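Local atomic coordinates of HTH-type transcriptional regulator cbl (Escherichia coli K12, PDB entry 2FYI), a protein that may act as an accessory transcriptional regulator of the cys regulon, a DNA-binding LysR-family protein whose cofactor-binding domain is the piece described here. Residues Thr20-Ala25 / Asp147-Lys152. Sequence-based numbering, arbitrary orientation.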
ATOM      1  N   THR A  20       2.775   9.511   6.869  1.00 32.41           N
ATOM      2  CA  THR A  20       3.862   8.895   6.162  1.00 33.23           C
ATOM      3  C   THR A  20       3.447   7.942   5.034  1.00 33.50           C
ATOM      4  O   THR A  20       2.271   7.655   4.836  1.00 33.57           O
ATOM      5  CB  THR A  20       4.747   8.173   7.148  1.00 32.55           C
ATOM      6  OG1 THR A  20       5.991   7.912   6.518  1.00 33.83           O
ATOM      7  CG2 THR A  20       4.117   6.877   7.617  1.00 31.06           C
ATOM      8  N   THR A  21       4.430   7.449   4.299  1.00 33.97           N
ATOM      9  CA  THR A  21       4.224   6.489   3.202  1.00 34.52           C
ATOM     10  C   THR A  21       4.427   5.050   3.636  1.00 34.34           C
ATOM     11  O   THR A  21       5.001   4.792   4.695  1.00 35.29           O
ATOM     12  CB  THR A  21       5.244   6.740   2.072  1.00 34.72           C
ATOM     13  OG1 THR A  21       6.591   6.679   2.601  1.00 34.56           O
ATOM     14  CG2 THR A  21       5.010   8.100   1.477  1.00 34.64           C
ATOM     15  N   HIS A  22       3.992   4.124   2.790  1.00 34.03           N
ATOM     16  CA  HIS A  22       4.136   2.704   3.034  1.00 33.21           C
ATOM     17  C   HIS A  22       5.579   2.366   3.324  1.00 33.33           C
ATOM     18  O   HIS A  22       5.897   1.613   4.263  1.00 32.13           O
ATOM     19  CB  HIS A  22       3.684   1.938   1.793  1.00 33.23           C
ATOM     20  CG  HIS A  22       3.890   0.458   1.893  1.00 33.37           C
ATOM     21  ND1 HIS A  22       5.105  -0.148   1.624  1.00 33.02           N
ATOM     22  CD2 HIS A  22       3.038  -0.535   2.245  1.00 32.51           C
ATOM     23  CE1 HIS A  22       4.989  -1.449   1.811  1.00 32.87           C
ATOM     24  NE2 HIS A  22       3.748  -1.708   2.192  1.00 33.02           N
ATOM     25  N   THR A  23       6.461   2.939   2.511  1.00 33.89           N
ATOM     26  CA  THR A  23       7.874   2.625   2.627  1.00 35.10           C
ATOM     27  C   THR A  23       8.419   2.865   4.039  1.00 36.20           C
ATOM     28  O   THR A  23       9.030   1.982   4.622  1.00 37.01           O
ATOM     29  CB  THR A  23       8.779   3.414   1.637  1.00 34.83           C
ATOM     30  OG1 THR A  23       8.233   3.408   0.314  1.00 34.53           O
ATOM     31  CG2 THR A  23      10.151   2.792   1.611  1.00 33.77           C
ATOM     32  N   GLN A  24       8.232   4.060   4.595  1.00 36.28           N
ATOM     33  CA  GLN A  24       8.846   4.308   5.895  1.00 36.44           C
ATOM     34  C   GLN A  24       8.027   3.634   6.988  1.00 35.39           C
ATOM     35  O   GLN A  24       8.591   3.086   7.914  1.00 35.69           O
ATOM     36  CB  GLN A  24       9.107   5.808   6.169  1.00 37.06           C
ATOM     37  CG  GLN A  24       8.819   6.777   4.995  1.00 38.45           C
ATOM     38  CD  GLN A  24       9.798   6.683   3.812  1.00 40.21           C
ATOM     39  OE1 GLN A  24      10.770   5.907   3.812  1.00 40.74           O
ATOM     40  NE2 GLN A  24       9.538   7.493   2.789  1.00 40.85           N
ATOM     41  N   ALA A  25       6.710   3.613   6.853  1.00 33.45           N
ATOM     42  CA  ALA A  25       5.910   2.974   7.846  1.00 32.49           C
ATOM     43  C   ALA A  25       6.397   1.529   8.092  1.00 32.96           C
ATOM     44  O   ALA A  25       6.456   1.057   9.238  1.00 32.95           O
ATOM     45  CB  ALA A  25       4.485   3.027   7.430  1.00 31.55           C
ATOM     46  N   ASP A 147       3.341   0.391  -3.642  1.00 38.33           N
ATOM     47  CA  ASP A 147       4.216  -0.055  -2.548  1.00 38.87           C
ATOM     48  C   ASP A 147       5.057  -1.304  -2.853  1.00 38.25           C
ATOM     49  O   ASP A 147       4.803  -2.017  -3.806  1.00 38.78           O
ATOM     50  CB  ASP A 147       3.369  -0.295  -1.315  1.00 40.98           C
ATOM     51  CG  ASP A 147       2.443  -1.489  -1.475  1.00 43.80           C
ATOM     52  OD1 ASP A 147       1.206  -1.265  -1.650  1.00 44.50           O
ATOM     53  OD2 ASP A 147       2.956  -2.654  -1.443  1.00 44.99           O
ATOM     54  N   SER A 148       6.045  -1.587  -2.028  1.00 38.28           N
ATOM     55  CA  SER A 148       6.974  -2.675  -2.319  1.00 39.05           C
ATOM     56  C   SER A 148       6.445  -4.081  -2.127  1.00 38.77           C
ATOM     57  O   SER A 148       7.063  -5.003  -2.582  1.00 39.44           O
ATOM     58  CB  SER A 148       8.239  -2.525  -1.479  1.00 41.04           C
ATOM     59  OG  SER A 148       8.678  -1.155  -1.444  1.00 44.06           O
ATOM     60  N   ASP A 149       5.325  -4.275  -1.445  1.00 39.19           N
ATOM     61  CA  ASP A 149       4.855  -5.640  -1.195  1.00 38.65           C
ATOM     62  C   ASP A 149       4.114  -6.177  -2.398  1.00 37.46           C
ATOM     63  O   ASP A 149       4.244  -7.360  -2.747  1.00 37.07           O
ATOM     64  CB  ASP A 149       4.001  -5.707   0.057  1.00 41.33           C
ATOM     65  CG  ASP A 149       4.801  -5.364   1.310  1.00 45.45           C
ATOM     66  OD1 ASP A 149       5.799  -6.072   1.622  1.00 47.28           O
ATOM     67  OD2 ASP A 149       4.472  -4.360   1.991  1.00 47.05           O
ATOM     68  N   VAL A 150       3.347  -5.302  -3.049  1.00 34.65           N
ATOM     69  CA  VAL A 150       2.778  -5.649  -4.328  1.00 31.60           C
ATOM     70  C   VAL A 150       3.920  -6.050  -5.292  1.00 30.42           C
ATOM     71  O   VAL A 150       3.890  -7.140  -5.889  1.00 30.45           O
ATOM     72  CB  VAL A 150       1.917  -4.514  -4.864  1.00 30.75           C
ATOM     73  CG1 VAL A 150       1.473  -4.793  -6.293  1.00 30.53           C
ATOM     74  CG2 VAL A 150       0.735  -4.359  -4.001  1.00 29.91           C
ATOM     75  N   ILE A 151       4.944  -5.214  -5.407  1.00 27.86           N
ATOM     76  CA  ILE A 151       6.071  -5.590  -6.229  1.00 27.00           C
ATOM     77  C   ILE A 151       6.589  -6.970  -5.882  1.00 27.71           C
ATOM     78  O   ILE A 151       6.827  -7.781  -6.783  1.00 28.39           O
ATOM     79  CB  ILE A 151       7.208  -4.584  -6.164  1.00 26.50           C
ATOM     80  CG1 ILE A 151       6.698  -3.199  -6.566  1.00 26.34           C
ATOM     81  CG2 ILE A 151       8.302  -4.956  -7.128  1.00 26.09           C
ATOM     82  CD1 ILE A 151       7.692  -2.066  -6.369  1.00 24.54           C
ATOM     83  N   LYS A 152       6.767  -7.282  -4.603  1.00 28.49           N
ATOM     84  CA  LYS A 152       7.271  -8.639  -4.269  1.00 29.37           C
ATOM     85  C   LYS A 152       6.370  -9.751  -4.817  1.00 29.02           C
ATOM     86  O   LYS A 152       6.853 -10.727  -5.391  1.00 29.42           O
ATOM     87  CB  LYS A 152       7.478  -8.848  -2.773  1.00 29.69           C
ATOM     88  CG  LYS A 152       8.678  -8.125  -2.238  1.00 31.72           C
ATOM     89  CD  LYS A 152       8.447  -7.756  -0.773  1.00 33.44           C
ATOM     90  CE  LYS A 152       9.606  -6.964  -0.151  1.00 33.91           C
ATOM     91  NZ  LYS A 152       9.206  -6.549   1.262  1.00 35.24           N
TER
HETATM   92  O   HOH W   1       7.274   0.800  -0.349  1.00 18.49           O
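His22 lays its imidazole across the side chain of Asp147, joining the two subdomains of the periplasmic-binding-protein fold beside the cleft between them, where effectors bind in related LysR-family domains. With CG anti to the backbone N (chi1 176°), the ring leaves helix 22-27 and reaches the start of helix 148-157. Asp147 CB sits over one face of the His22 ring, 3.4 Å from its centroid in a CH-pi contact, and the carboxylate continues the stack, its plane 25° from that of the ring. Aspartate suits this N-cap because its short side chain can turn back on the helix: Asp147 OD2 accepts from Asp149 N at 2.9 Å and from Val150 N at 3.1 Å. At the ring edge, His22 NE2 gives a weak, bent hydrogen bond of 2.8 Å to Asp149 OD2, an oxygen that also forms a salt bridge with Arg26. Replacing His22 with alanine is likely to strip the aromatic face from Asp147 CB, while Asp149 would keep Arg26. Ser148, whose hydroxyl also bonds Tyr118, completes the crossing through a water held by Ser148 OG at 2.6 Å, by Thr23 OG1 at 2.9 Å and by His22 ND1 at 3.1 Å.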